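Local coordinates for protein haloacid dehalogenase-like hydrolase (PDB 3PGV) that probably acts as a magnesium-dependent phosphatase of the Cof family within the haloacid dehalogenase-like hydrolases, with calcium held at its metal site in this crystal, at residues A[109-113]-A[183-187]; A[101-107]-A[160-166]; A[225-231]-A[243-248]; A[192-196]-A[234-239]. All blocks are in the same frame, centred on the assembly; numbering follows the deposited sequence.

Contacts 1, 2 and 4 are built on or against the six-stranded sheet of the cap domain, whereas contact 3 belongs to the eight-stranded sheet of the Rossmann-like core. Contacts 1 and 2 share helix 104-110 and touch, their centres about 11 Å apart; Phe-111 packs on Pro-160 and Ile-163. Contact 4 brings cap strand 191-195 against the core segment 234-239, a loop running into helix 238-243, about 17 Å from contact 1 and 16 Å from contact 3 between centres. It lies beside the calcium site of Asp-27, Asp-29 and Asp-233: the Asn-236 side chain is about 6 Å from that of Asp-27, and that of Phe-231 in contact 3 about 9 Å from the metal.

Contact 1. Residues A[109-113]-A[183-187]; sequences DLFEI and MNARW
Asp-109 meets two residues at the end of helix 173-187. CB lies against the edge of the Trp-187 indole, 3.7 Å from CZ2 and near the ring plane. Beyond it the carboxylate carries on almost coplanar with the indole, the planes 19° apart, and ends at OD2, which has two partners. One is the guanidinium of Arg-186, a salt bridge of 3.0 Å between OD2 and NH2 of Arg-186 in which the two planes are turned 47° from each other. The other is a water that donates to OD2 and accepts from Trp-187 NE1, at 2.8 Å from that nitrogen; OD2 thus takes the arginine directly and the indole N-H by way of the water.

Arg-186 gets there with a stretched chain, CG anti to the backbone N (chi1 180°) and over the centre of one face of the Trp-187 ring. Next to these polar groups the contact turns apolar. CD2 of Leu-110 touches both Trp-187 CZ3 and, at 3.7 Å, the selenium of selenomethionine Met-183. CD1 of Ile-113 fits among Met-183 CG, Trp-187 CH2 and Arg-186 NH1, the last 3.9 Å away. The C-terminal part of helix 104-110 and the turn after it meet helix 173-187 above the cap sheet: Leu-110 and Met-183 both rest on Val-203 of strand 200-205, and Ile-113 and Met-183 on Phe-168 of strand 163-169.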
loop_
_atom_site.group_PDB
_atom_site.type_symbol
_atom_site.label_atom_id
_atom_site.label_comp_id
_atom_site.label_asym_id
_atom_site.label_seq_id
_atom_site.Cartn_x
_atom_site.Cartn_y
_atom_site.Cartn_z
ATOM N N ASP A 109 19.861 -2.275 -10.194
ATOM C CA ASP A 109 19.373 -2.228 -11.576
ATOM C C ASP A 109 18.151 -1.336 -11.712
ATOM O O ASP A 109 18.064 -0.570 -12.662
ATOM C CB ASP A 109 19.074 -3.644 -12.106
ATOM C CG ASP A 109 20.321 -4.507 -12.306
ATOM O OD1 ASP A 109 21.422 -3.932 -12.483
ATOM O OD2 ASP A 109 20.185 -5.751 -12.330
ATOM N N LEU A 110 17.208 -1.423 -10.753
ATOM C CA LEU A 110 15.988 -0.599 -10.750
ATOM C C LEU A 110 16.302 0.879 -10.693
ATOM O O LEU A 110 15.563 1.689 -11.263
ATOM C CB LEU A 110 15.076 -0.981 -9.572
ATOM C CG LEU A 110 14.340 -2.324 -9.699
ATOM C CD1 LEU A 110 13.651 -2.685 -8.394
ATOM C CD2 LEU A 110 13.329 -2.293 -10.842
ATOM N N PHE A 111 17.425 1.248 -10.020
ATOM C CA PHE A 111 17.853 2.654 -9.896
ATOM C C PHE A 111 18.133 3.294 -11.258
ATOM O O PHE A 111 18.037 4.514 -11.390
ATOM C CB PHE A 111 19.115 2.755 -9.036
ATOM C CG PHE A 111 18.966 2.432 -7.570
ATOM C CD1 PHE A 111 17.708 2.269 -6.999
ATOM C CD2 PHE A 111 20.078 2.380 -6.737
ATOM C CE1 PHE A 111 17.572 1.969 -5.640
ATOM C CE2 PHE A 111 19.941 2.089 -5.377
ATOM C CZ PHE A 111 18.685 1.890 -4.837
ATOM N N GLU A 112 18.508 2.470 -12.264
ATOM C CA GLU A 112 19.023 2.953 -13.538
ATOM C C GLU A 112 18.306 2.382 -14.756
ATOM O O GLU A 112 18.624 2.772 -15.874
ATOM C CB GLU A 112 20.543 2.646 -13.627
ATOM C CG GLU A 112 21.375 3.363 -12.561
ATOM C CD GLU A 112 21.211 4.877 -12.576
ATOM O OE1 GLU A 112 21.273 5.470 -13.678
ATOM O OE2 GLU A 112 21.012 5.468 -11.490
ATOM N N ILE A 113 17.355 1.442 -14.555
ATOM C CA ILE A 113 16.700 0.739 -15.669
ATOM C C ILE A 113 16.098 1.688 -16.725
ATOM O O ILE A 113 16.204 1.415 -17.928
ATOM C CB ILE A 113 15.705 -0.368 -15.180
ATOM C CG1 ILE A 113 15.314 -1.320 -16.342
ATOM C CG2 ILE A 113 14.468 0.237 -14.483
ATOM C CD1 ILE A 113 14.525 -2.625 -15.920
HETATM N N MSE A 183 10.027 -6.133 -16.555
HETATM C CA MSE A 183 10.556 -6.379 -15.219
HETATM C C MSE A 183 10.094 -7.702 -14.668
HETATM O O MSE A 183 10.905 -8.441 -14.131
HETATM C CB MSE A 183 10.225 -5.216 -14.270
HETATM C CG MSE A 183 10.908 -3.898 -14.684
HETATM SE SE MSE A 183 10.666 -2.482 -13.410
HETATM C CE MSE A 183 8.712 -2.405 -13.402
ATOM N N ASN A 184 8.801 -8.066 -14.894
ATOM C CA ASN A 184 8.282 -9.390 -14.496
ATOM C C ASN A 184 9.025 -10.509 -15.204
ATOM O O ASN A 184 9.415 -11.491 -14.566
ATOM C CB ASN A 184 6.753 -9.500 -14.740
ATOM C CG ASN A 184 5.924 -8.781 -13.682
ATOM O OD1 ASN A 184 6.313 -8.686 -12.507
ATOM N ND2 ASN A 184 4.717 -8.346 -14.049
ATOM N N ALA A 185 9.296 -10.338 -16.500
ATOM C CA ALA A 185 10.038 -11.355 -17.261
ATOM C C ALA A 185 11.507 -11.416 -16.808
ATOM O O ALA A 185 12.096 -12.493 -16.784
ATOM C CB ALA A 185 9.955 -11.059 -18.758
ATOM N N ARG A 186 12.088 -10.254 -16.446
ATOM C CA ARG A 186 13.488 -10.160 -16.034
ATOM C C ARG A 186 13.773 -10.832 -14.675
ATOM O O ARG A 186 14.780 -11.528 -14.544
ATOM C CB ARG A 186 13.943 -8.691 -16.020
ATOM C CG ARG A 186 15.384 -8.497 -15.597
ATOM C CD ARG A 186 15.841 -7.087 -15.840
ATOM N NE ARG A 186 17.196 -6.894 -15.344
ATOM C CZ ARG A 186 17.973 -5.876 -15.683
ATOM N NH1 ARG A 186 17.544 -4.967 -16.548
ATOM N NH2 ARG A 186 19.194 -5.771 -15.181
ATOM N N TRP A 187 12.868 -10.664 -13.689
ATOM C CA TRP A 187 13.133 -11.121 -12.325
ATOM C C TRP A 187 12.215 -12.204 -11.759
ATOM O O TRP A 187 12.587 -12.858 -10.768
ATOM C CB TRP A 187 13.234 -9.934 -11.372
ATOM C CG TRP A 187 14.447 -9.091 -11.620
ATOM C CD1 TRP A 187 15.753 -9.466 -11.468
ATOM C CD2 TRP A 187 14.467 -7.707 -11.987
ATOM N NE1 TRP A 187 16.586 -8.406 -11.742
ATOM C CE2 TRP A 187 15.823 -7.302 -12.026
ATOM C CE3 TRP A 187 13.466 -6.754 -12.259
ATOM C CZ2 TRP A 187 16.206 -6.000 -12.361
ATOM C CZ3 TRP A 187 13.845 -5.460 -12.588
ATOM C CH2 TRP A 187 15.202 -5.100 -12.663
HETATM O O HOH W 1 19.364 -8.527 -11.327
#

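Contact 2. Residues A[101-107]-A[160-166]. With EDO (1,2-ethanediol), chain H.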
loop_
_atom_site.group_PDB
_atom_site.type_symbol
_atom_site.label_atom_id
_atom_site.label_comp_id
_atom_site.label_asym_id
_atom_site.label_seq_id
_atom_site.Cartn_x
_atom_site.Cartn_y
_atom_site.Cartn_z
ATOM N N ASN A 101 13.212 -5.776 2.376
ATOM C CA ASN A 101 13.724 -4.953 1.295
ATOM C C ASN A 101 13.989 -5.715 0.020
ATOM O O ASN A 101 14.026 -6.939 0.021
ATOM C CB ASN A 101 14.998 -4.219 1.761
ATOM C CG ASN A 101 14.756 -3.299 2.908
ATOM O OD1 ASN A 101 13.786 -2.544 2.930
ATOM N ND2 ASN A 101 15.638 -3.328 3.879
ATOM N N LEU A 102 14.182 -4.979 -1.081
ATOM C CA LEU A 102 14.561 -5.546 -2.380
ATOM C C LEU A 102 15.979 -6.091 -2.318
ATOM O O LEU A 102 16.840 -5.492 -1.643
ATOM C CB LEU A 102 14.490 -4.451 -3.451
ATOM C CG LEU A 102 13.118 -4.193 -4.042
ATOM C CD1 LEU A 102 13.011 -2.754 -4.558
ATOM C CD2 LEU A 102 12.807 -5.205 -5.170
ATOM N N ASP A 103 16.257 -7.198 -3.058
ATOM C CA ASP A 103 17.626 -7.725 -3.162
ATOM C C ASP A 103 18.540 -6.648 -3.760
ATOM O O ASP A 103 18.100 -5.871 -4.636
ATOM C CB ASP A 103 17.665 -9.006 -4.015
ATOM C CG ASP A 103 17.115 -10.244 -3.314
ATOM O OD1 ASP A 103 16.706 -10.128 -2.127
ATOM O OD2 ASP A 103 17.133 -11.341 -3.937
ATOM N N ARG A 104 19.775 -6.538 -3.228
ATOM C CA ARG A 104 20.729 -5.480 -3.595
ATOM C C ARG A 104 20.938 -5.352 -5.112
ATOM O O ARG A 104 20.918 -4.245 -5.640
ATOM C CB ARG A 104 22.067 -5.700 -2.881
ATOM C CG ARG A 104 22.936 -4.461 -2.820
ATOM C CD ARG A 104 24.301 -4.767 -2.220
ATOM N NE ARG A 104 25.130 -3.564 -2.118
ATOM C CZ ARG A 104 25.851 -3.072 -3.123
ATOM N NH1 ARG A 104 25.829 -3.662 -4.320
ATOM N NH2 ARG A 104 26.562 -1.966 -2.954
ATOM N N ASP A 105 21.157 -6.478 -5.798
ATOM C CA ASP A 105 21.407 -6.479 -7.241
ATOM C C ASP A 105 20.202 -5.945 -8.013
ATOM O O ASP A 105 20.380 -5.227 -8.997
ATOM C CB ASP A 105 21.783 -7.894 -7.731
ATOM C CG ASP A 105 20.695 -8.925 -7.511
ATOM O OD1 ASP A 105 20.156 -8.986 -6.386
ATOM O OD2 ASP A 105 20.359 -9.645 -8.470
ATOM N N ILE A 106 18.967 -6.269 -7.543
ATOM C CA ILE A 106 17.737 -5.824 -8.195
ATOM C C ILE A 106 17.525 -4.321 -7.963
ATOM O O ILE A 106 17.250 -3.581 -8.913
ATOM C CB ILE A 106 16.515 -6.670 -7.744
ATOM C CG1 ILE A 106 16.744 -8.176 -8.017
ATOM C CG2 ILE A 106 15.208 -6.160 -8.405
ATOM C CD1 ILE A 106 15.536 -9.053 -7.723
ATOM N N ALA A 107 17.721 -3.862 -6.712
ATOM C CA ALA A 107 17.620 -2.442 -6.383
ATOM C C ALA A 107 18.620 -1.609 -7.238
ATOM O O ALA A 107 18.221 -0.634 -7.865
ATOM C CB ALA A 107 17.879 -2.226 -4.903
ATOM N N PRO A 160 22.289 0.684 -2.743
ATOM C CA PRO A 160 21.170 -0.233 -3.030
ATOM C C PRO A 160 20.710 -1.086 -1.844
ATOM O O PRO A 160 19.942 -2.031 -2.040
ATOM C CB PRO A 160 21.684 -1.069 -4.203
ATOM C CG PRO A 160 23.160 -1.026 -4.090
ATOM C CD PRO A 160 23.564 0.185 -3.305
ATOM N N GLN A 161 21.067 -0.691 -0.619
ATOM C CA GLN A 161 20.574 -1.389 0.564
ATOM C C GLN A 161 19.536 -0.570 1.331
ATOM O O GLN A 161 19.553 0.656 1.262
ATOM C CB GLN A 161 21.730 -1.844 1.464
ATOM C CG GLN A 161 22.495 -3.022 0.848
ATOM C CD GLN A 161 23.603 -3.531 1.708
ATOM O OE1 GLN A 161 24.645 -3.955 1.214
ATOM N NE2 GLN A 161 23.385 -3.562 3.010
ATOM N N GLY A 162 18.570 -1.266 1.955
ATOM C CA GLY A 162 17.484 -0.645 2.707
ATOM C C GLY A 162 16.356 -0.166 1.815
ATOM O O GLY A 162 15.585 0.719 2.198
ATOM N N ILE A 163 16.225 -0.764 0.625
ATOM C CA ILE A 163 15.217 -0.314 -0.350
ATOM C C ILE A 163 13.880 -1.019 -0.139
ATOM O O ILE A 163 13.742 -2.174 -0.499
ATOM C CB ILE A 163 15.738 -0.476 -1.815
ATOM C CG1 ILE A 163 17.207 0.061 -1.983
ATOM C CG2 ILE A 163 14.771 0.141 -2.830
ATOM C CD1 ILE A 163 17.422 1.517 -1.579
ATOM N N SER A 164 12.891 -0.318 0.450
ATOM C CA SER A 164 11.558 -0.898 0.659
ATOM C C SER A 164 10.803 -1.009 -0.667
ATOM O O SER A 164 10.079 -1.977 -0.885
ATOM C CB SER A 164 10.764 -0.076 1.673
ATOM O OG SER A 164 10.717 1.291 1.307
ATOM N N LYS A 165 10.993 -0.032 -1.566
ATOM C CA LYS A 165 10.394 -0.070 -2.892
ATOM C C LYS A 165 11.004 0.927 -3.858
ATOM O O LYS A 165 11.566 1.934 -3.445
ATOM C CB LYS A 165 8.861 0.102 -2.836
ATOM C CG LYS A 165 8.395 1.484 -2.457
ATOM C CD LYS A 165 6.887 1.584 -2.601
ATOM C CE LYS A 165 6.398 2.992 -2.475
ATOM N NZ LYS A 165 4.937 3.083 -2.642
ATOM N N VAL A 166 10.904 0.622 -5.153
ATOM C CA VAL A 166 11.229 1.544 -6.230
ATOM C C VAL A 166 9.938 1.757 -7.020
ATOM O O VAL A 166 9.197 0.792 -7.243
ATOM C CB VAL A 166 12.378 1.008 -7.148
ATOM C CG1 VAL A 166 12.624 1.959 -8.337
ATOM C CG2 VAL A 166 13.660 0.786 -6.353
HETATM C C1 EDO H . 13.236 -12.115 -2.904
HETATM O O1 EDO H . 13.581 -10.988 -2.092
HETATM C C2 EDO H . 14.492 -12.921 -3.256
HETATM O O2 EDO H . 15.100 -13.480 -2.071
HETATM O O HOH W 2 18.639 -4.334 2.892
HETATM O O HOH W 3 17.821 -3.103 -0.830
HETATM O O HOH W 4 25.701 -1.468 -0.361
#
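Pro-160 CG sits over the centre of one face of the Arg-104 guanidinium, 3.5 Å from CZ of the arginine, whose chain is extended. Gln-161 OE1 comes instead to the edge, taking a weak bond from Arg-104 NE at 3.4 Å; the Gln-161 amide plane is turned 79° from the guanidinium plane. A water accepting from Arg-104 NH2 and donating to Gln-161 OE1 completes this polar part.

Deeper in, Leu-102 N donates to Ile-163 O (2.9 Å) almost straight. Leu-102 CD1 reaches Ile-163 CG2 and, at 4.0 Å, Val-166 CG2, while Ala-107 CB sits against Ile-163 CG1 and Pro-160. A bridging water donates to Leu-102 O and to Pro-160 O, each at 2.7 Å, and accepts from Ile-163 N. Asn-101 spreads its amide along Gly-162 and Ile-163, with OD1 taken up by Arg-88.

Farther out, Lys-165 NZ makes a salt bridge with Glu-202 and a hydrogen bond to Gly-62 O, its side chain about 9 Å from that of Asp-29; O1 of a 1,2-ethanediol, probably from the crystallisation liquor, donates to Asp-103 OD1. The arrangement joins the loop entering helix 104-110, and its first turn, to the chain leading into strand 163-169, part of the alpha/beta cap of Cof-type haloacid dehalogenase-like hydrolases.

Contact 3. Residues A[225-231]-A[243-248]; sequences LSDCIAF and MAGKGC
Ala-230 and Lys-246 join the two segments through their backbones: Ala-230 N donates to Lys-246 O at 2.7 Å. Cys-248 N returns the bond to Ala-230 O (2.8 Å), and Lys-246 N reaches Cys-228 O at 3.1 Å, lying in the plane of that carbonyl. CA-H...O contacts run between these bonds, among them Ile-229 CA to Lys-246 O. Before the strands start, Leu-225 O is gripped twice, by Gly-245 N at 2.8 Å and by Cys-228 N, the two donors coming from opposite faces of its plane. Gly-245 passes close to the 225-227 turn here, its CA 4.0 Å from CA of Ser-226.

Strands 228-231 and 246-248 run parallel, with axes 4.7 Å apart and an angle of 13°. With helix 238-243 between them they form a beta-alpha-beta crossover of the Rossmann-like core of the haloacid dehalogenase superfamily; strand 23-27, which carries Asp-27 of the calcium site, pairs with the other edge of strand 228-232.

The apolar contacts fall on both faces of the sheet. Ile-229 and Lys-246 lie side by side and point the same way, CG1 of Ile-229 against CG of Lys-246; the lysine chain bends at chi2 (69°), and its NZ pairs with Glu-265. On that same face Cys-248 CB is 3.6 Å from Phe-231 CD2, and the cysteine SG makes an oblique sulfur-aromatic contact 4.6 Å from the ring centroid. Ala-230 CB turns to the other face and meets Ala-244 CB. At the far end Leu-225 CD1 touches CE of selenomethionine Met-243, and Leu-225 CB packs on the Met-243 carbonyl oxygen.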
loop_
_atom_site.group_PDB
_atom_site.type_symbol
_atom_site.label_atom_id
_atom_site.label_comp_id
_atom_site.label_asym_id
_atom_site.label_seq_id
_atom_site.Cartn_x
_atom_site.Cartn_y
_atom_site.Cartn_z
ATOM N N LEU A 225 -5.435 -15.614 8.061
ATOM C CA LEU A 225 -6.060 -14.887 6.955
ATOM C C LEU A 225 -7.580 -15.076 6.945
ATOM O O LEU A 225 -8.312 -14.145 6.611
ATOM C CB LEU A 225 -5.455 -15.335 5.615
ATOM C CG LEU A 225 -4.072 -14.756 5.286
ATOM C CD1 LEU A 225 -3.406 -15.539 4.183
ATOM C CD2 LEU A 225 -4.170 -13.256 4.903
ATOM N N SER A 226 -8.054 -16.255 7.393
ATOM C CA SER A 226 -9.489 -16.582 7.451
ATOM C C SER A 226 -10.243 -15.645 8.398
ATOM O O SER A 226 -11.463 -15.491 8.275
ATOM C CB SER A 226 -9.684 -18.031 7.904
ATOM O OG SER A 226 -8.948 -18.932 7.095
ATOM N N ASP A 227 -9.521 -15.049 9.368
ATOM C CA ASP A 227 -10.107 -14.139 10.356
ATOM C C ASP A 227 -10.128 -12.716 9.843
ATOM O O ASP A 227 -10.541 -11.799 10.569
ATOM C CB ASP A 227 -9.322 -14.215 11.674
ATOM C CG ASP A 227 -9.344 -15.587 12.305
ATOM O OD1 ASP A 227 -10.453 -16.133 12.501
ATOM O OD2 ASP A 227 -8.258 -16.107 12.624
ATOM N N CYS A 228 -9.695 -12.519 8.584
ATOM C CA CYS A 228 -9.574 -11.187 8.012
ATOM C C CYS A 228 -10.620 -10.857 7.001
ATOM O O CYS A 228 -10.901 -11.653 6.104
ATOM C CB CYS A 228 -8.175 -10.966 7.449
ATOM S SG CYS A 228 -6.848 -11.203 8.651
ATOM N N ILE A 229 -11.125 -9.628 7.072
ATOM C CA ILE A 229 -11.902 -9.003 6.011
ATOM C C ILE A 229 -11.082 -7.817 5.497
ATOM O O ILE A 229 -10.557 -7.042 6.306
ATOM C CB ILE A 229 -13.339 -8.592 6.468
ATOM C CG1 ILE A 229 -14.124 -7.930 5.293
ATOM C CG2 ILE A 229 -13.299 -7.680 7.722
ATOM C CD1 ILE A 229 -15.615 -7.681 5.547
ATOM N N ALA A 230 -10.866 -7.738 4.165
ATOM C CA ALA A 230 -10.027 -6.687 3.594
ATOM C C ALA A 230 -10.757 -5.798 2.589
ATOM O O ALA A 230 -11.675 -6.255 1.897
ATOM C CB ALA A 230 -8.795 -7.288 2.960
ATOM N N PHE A 231 -10.308 -4.531 2.471
ATOM C CA PHE A 231 -10.883 -3.544 1.549
ATOM C C PHE A 231 -9.753 -2.867 0.762
ATOM O O PHE A 231 -8.726 -2.507 1.347
ATOM C CB PHE A 231 -11.697 -2.496 2.331
ATOM C CG PHE A 231 -12.832 -3.065 3.154
ATOM C CD1 PHE A 231 -12.609 -3.543 4.446
ATOM C CD2 PHE A 231 -14.136 -3.053 2.672
ATOM C CE1 PHE A 231 -13.664 -4.068 5.213
ATOM C CE2 PHE A 231 -15.191 -3.578 3.440
ATOM C CZ PHE A 231 -14.946 -4.076 4.707
HETATM N N MSE A 243 -6.266 -13.106 -0.644
HETATM C CA MSE A 243 -5.738 -13.948 0.466
HETATM C C MSE A 243 -6.608 -13.860 1.728
HETATM O O MSE A 243 -6.630 -14.786 2.508
HETATM C CB MSE A 243 -4.292 -13.576 0.804
HETATM C CG MSE A 243 -3.306 -13.930 -0.287
HETATM SE SE MSE A 243 -1.576 -13.096 -0.003
HETATM C CE MSE A 243 -0.969 -14.121 1.547
ATOM N N ALA A 244 -7.255 -12.711 1.957
ATOM C CA ALA A 244 -8.104 -12.516 3.133
ATOM C C ALA A 244 -9.293 -13.458 3.093
ATOM O O ALA A 244 -9.707 -13.876 2.010
ATOM C CB ALA A 244 -8.589 -11.077 3.186
ATOM N N GLY A 245 -9.837 -13.794 4.269
ATOM C CA GLY A 245 -11.038 -14.628 4.369
ATOM C C GLY A 245 -12.187 -14.038 3.568
ATOM O O GLY A 245 -12.894 -14.759 2.860
ATOM N N LYS A 246 -12.306 -12.689 3.597
ATOM C CA LYS A 246 -13.294 -11.925 2.839
ATOM C C LYS A 246 -12.628 -10.661 2.244
ATOM O O LYS A 246 -12.012 -9.880 2.976
ATOM C CB LYS A 246 -14.481 -11.535 3.744
ATOM C CG LYS A 246 -15.471 -10.550 3.118
ATOM C CD LYS A 246 -16.271 -11.152 1.968
ATOM C CE LYS A 246 -17.214 -10.134 1.381
ATOM N NZ LYS A 246 -17.948 -10.669 0.216
ATOM N N GLY A 247 -12.725 -10.506 0.929
ATOM C CA GLY A 247 -12.183 -9.347 0.227
ATOM C C GLY A 247 -13.258 -8.511 -0.446
ATOM O O GLY A 247 -14.107 -9.049 -1.156
ATOM N N CYS A 248 -13.226 -7.174 -0.225
ATOM C CA CYS A 248 -14.178 -6.237 -0.848
ATOM C C CYS A 248 -13.455 -5.266 -1.754
ATOM O O CYS A 248 -12.503 -4.608 -1.320
ATOM C CB CYS A 248 -14.988 -5.500 0.211
ATOM S SG CYS A 248 -16.089 -6.553 1.167
#

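Contact 4. Residues A[192-196]-A[234-239]; sequences NVSFS and GMNDAE
Ser-196 O and Met-235 N are joined through one water, which donates to the carbonyl oxygen at 2.6 Å and accepts from Met-235 N at 3.0 Å; it also gives a weak bond to Phe-195 O. A second water, at the other end of the contact, donates to Glu-239 OE1 at 2.6 Å, accepts from Asn-192 ND2 and is hydrogen-bonded to Ser-194 OG at 2.9 Å. Glu-239 folds back at chi2 (84°), bringing OE2 near Asn-192 OD1 with no direct bond; the water links the two side chains. The asparagine amide and that carboxylate stand 82° apart, and Asn-192 ND2 has a further acceptor in Val-208 O.

Between the two water sites the segments touch directly at a few points. Met-235, a selenomethionine, sets CB 3.3 Å from Phe-195 O before the rest of its chain bends away. CB of Ser-194 faces CA of Asn-236 at 4.1 Å. The Asn-236 amide reaches along Ser-196, with OD1 3.7 Å from CA of the serine. ND2 of Asn-236 is hydrogen-bonded to Asn-85 OD1 and to a sulfonate oxygen of a bound buffer molecule.

Within the loop, Gly-234 N donates to Asp-237 OD2 at 3.0 Å, which also accepts from the backbone N of the calcium ligand Asp-233. This is a meeting of cap and core beside the metal site: the edge strand 191-195 of the cap sheet lies against the loop leading into core helix 238-243, with helix 255-260 touching Phe-195 and Met-235 through Arg-256 and helix 173-187 packing on Val-193 and Phe-195.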
loop_
_atom_site.group_PDB
_atom_site.type_symbol
_atom_site.label_atom_id
_atom_site.label_comp_id
_atom_site.label_asym_id
_atom_site.label_seq_id
_atom_site.Cartn_x
_atom_site.Cartn_y
_atom_site.Cartn_z
ATOM N N ASN A 192 7.918 -8.183 -6.775
ATOM C CA ASN A 192 6.498 -8.000 -6.867
ATOM C C ASN A 192 6.266 -6.661 -7.565
ATOM O O ASN A 192 6.579 -5.598 -6.997
ATOM C CB ASN A 192 5.827 -8.007 -5.494
ATOM C CG ASN A 192 4.347 -7.603 -5.561
ATOM O OD1 ASN A 192 3.671 -7.752 -6.598
ATOM N ND2 ASN A 192 3.829 -7.055 -4.478
ATOM N N VAL A 193 5.830 -6.711 -8.835
ATOM C CA VAL A 193 5.555 -5.511 -9.605
ATOM C C VAL A 193 4.060 -5.206 -9.550
ATOM O O VAL A 193 3.244 -6.058 -9.904
ATOM C CB VAL A 193 6.079 -5.639 -11.066
ATOM C CG1 VAL A 193 5.808 -4.366 -11.862
ATOM C CG2 VAL A 193 7.563 -5.976 -11.084
ATOM N N SER A 194 3.694 -4.013 -9.068
ATOM C CA SER A 194 2.284 -3.614 -9.007
ATOM C C SER A 194 2.085 -2.159 -9.336
ATOM O O SER A 194 2.810 -1.306 -8.813
ATOM C CB SER A 194 1.700 -3.898 -7.622
ATOM O OG SER A 194 1.630 -5.285 -7.347
ATOM N N PHE A 195 1.012 -1.844 -10.087
ATOM C CA PHE A 195 0.563 -0.459 -10.222
ATOM C C PHE A 195 -0.176 -0.070 -8.935
ATOM O O PHE A 195 -0.837 -0.911 -8.339
ATOM C CB PHE A 195 -0.410 -0.308 -11.412
ATOM C CG PHE A 195 0.235 -0.160 -12.766
ATOM C CD1 PHE A 195 0.608 1.092 -13.245
ATOM C CD2 PHE A 195 0.375 -1.254 -13.609
ATOM C CE1 PHE A 195 1.161 1.234 -14.506
ATOM C CE2 PHE A 195 0.931 -1.110 -14.871
ATOM C CZ PHE A 195 1.323 0.130 -15.314
ATOM N N SER A 196 -0.087 1.185 -8.524
ATOM C CA SER A 196 -0.956 1.714 -7.476
ATOM C C SER A 196 -2.004 2.581 -8.192
ATOM O O SER A 196 -3.093 2.089 -8.489
ATOM C CB SER A 196 -0.156 2.517 -6.445
ATOM O OG SER A 196 0.653 3.506 -7.055
ATOM N N GLY A 234 -6.876 -0.832 -5.582
ATOM C CA GLY A 234 -5.765 -0.868 -6.527
ATOM C C GLY A 234 -5.140 -2.237 -6.722
ATOM O O GLY A 234 -5.418 -3.177 -5.963
HETATM N N MSE A 235 -4.264 -2.354 -7.731
HETATM C CA MSE A 235 -3.560 -3.598 -8.027
HETATM C C MSE A 235 -2.661 -4.015 -6.864
HETATM O O MSE A 235 -2.487 -5.209 -6.627
HETATM C CB MSE A 235 -2.750 -3.470 -9.330
HETATM C CG MSE A 235 -3.624 -3.464 -10.589
HETATM SE SE MSE A 235 -4.693 -5.093 -10.742
HETATM C CE MSE A 235 -3.212 -6.422 -10.924
ATOM N N ASN A 236 -2.142 -3.026 -6.085
ATOM C CA ASN A 236 -1.323 -3.314 -4.896
ATOM C C ASN A 236 -2.176 -3.847 -3.712
ATOM O O ASN A 236 -1.621 -4.208 -2.663
ATOM C CB ASN A 236 -0.490 -2.098 -4.490
ATOM C CG ASN A 236 -1.293 -0.820 -4.280
ATOM O OD1 ASN A 236 -2.337 -0.593 -4.896
ATOM N ND2 ASN A 236 -0.776 0.065 -3.467
ATOM N N ASP A 237 -3.515 -4.013 -3.935
ATOM C CA ASP A 237 -4.429 -4.622 -2.943
ATOM C C ASP A 237 -4.875 -6.036 -3.376
ATOM O O ASP A 237 -5.535 -6.726 -2.607
ATOM C CB ASP A 237 -5.670 -3.729 -2.732
ATOM C CG ASP A 237 -5.342 -2.341 -2.237
ATOM O OD1 ASP A 237 -4.586 -2.228 -1.261
ATOM O OD2 ASP A 237 -5.895 -1.363 -2.796
ATOM N N ALA A 238 -4.563 -6.430 -4.634
ATOM C CA ALA A 238 -5.026 -7.689 -5.229
ATOM C C ALA A 238 -4.708 -8.925 -4.360
ATOM O O ALA A 238 -5.622 -9.705 -4.059
ATOM C CB ALA A 238 -4.452 -7.850 -6.630
ATOM N N GLU A 239 -3.436 -9.069 -3.899
ATOM C CA GLU A 239 -3.051 -10.208 -3.038
ATOM C C GLU A 239 -3.802 -10.160 -1.702
ATOM O O GLU A 239 -4.357 -11.166 -1.274
ATOM C CB GLU A 239 -1.516 -10.260 -2.795
ATOM C CG GLU A 239 -0.671 -10.340 -4.064
ATOM C CD GLU A 239 -0.383 -9.008 -4.747
ATOM O OE1 GLU A 239 -0.818 -7.955 -4.223
ATOM O OE2 GLU A 239 0.303 -9.018 -5.794
HETATM O O HOH W 5 0.881 -6.079 -4.712
HETATM O O HOH W 6 -3.914 -0.090 -9.624
#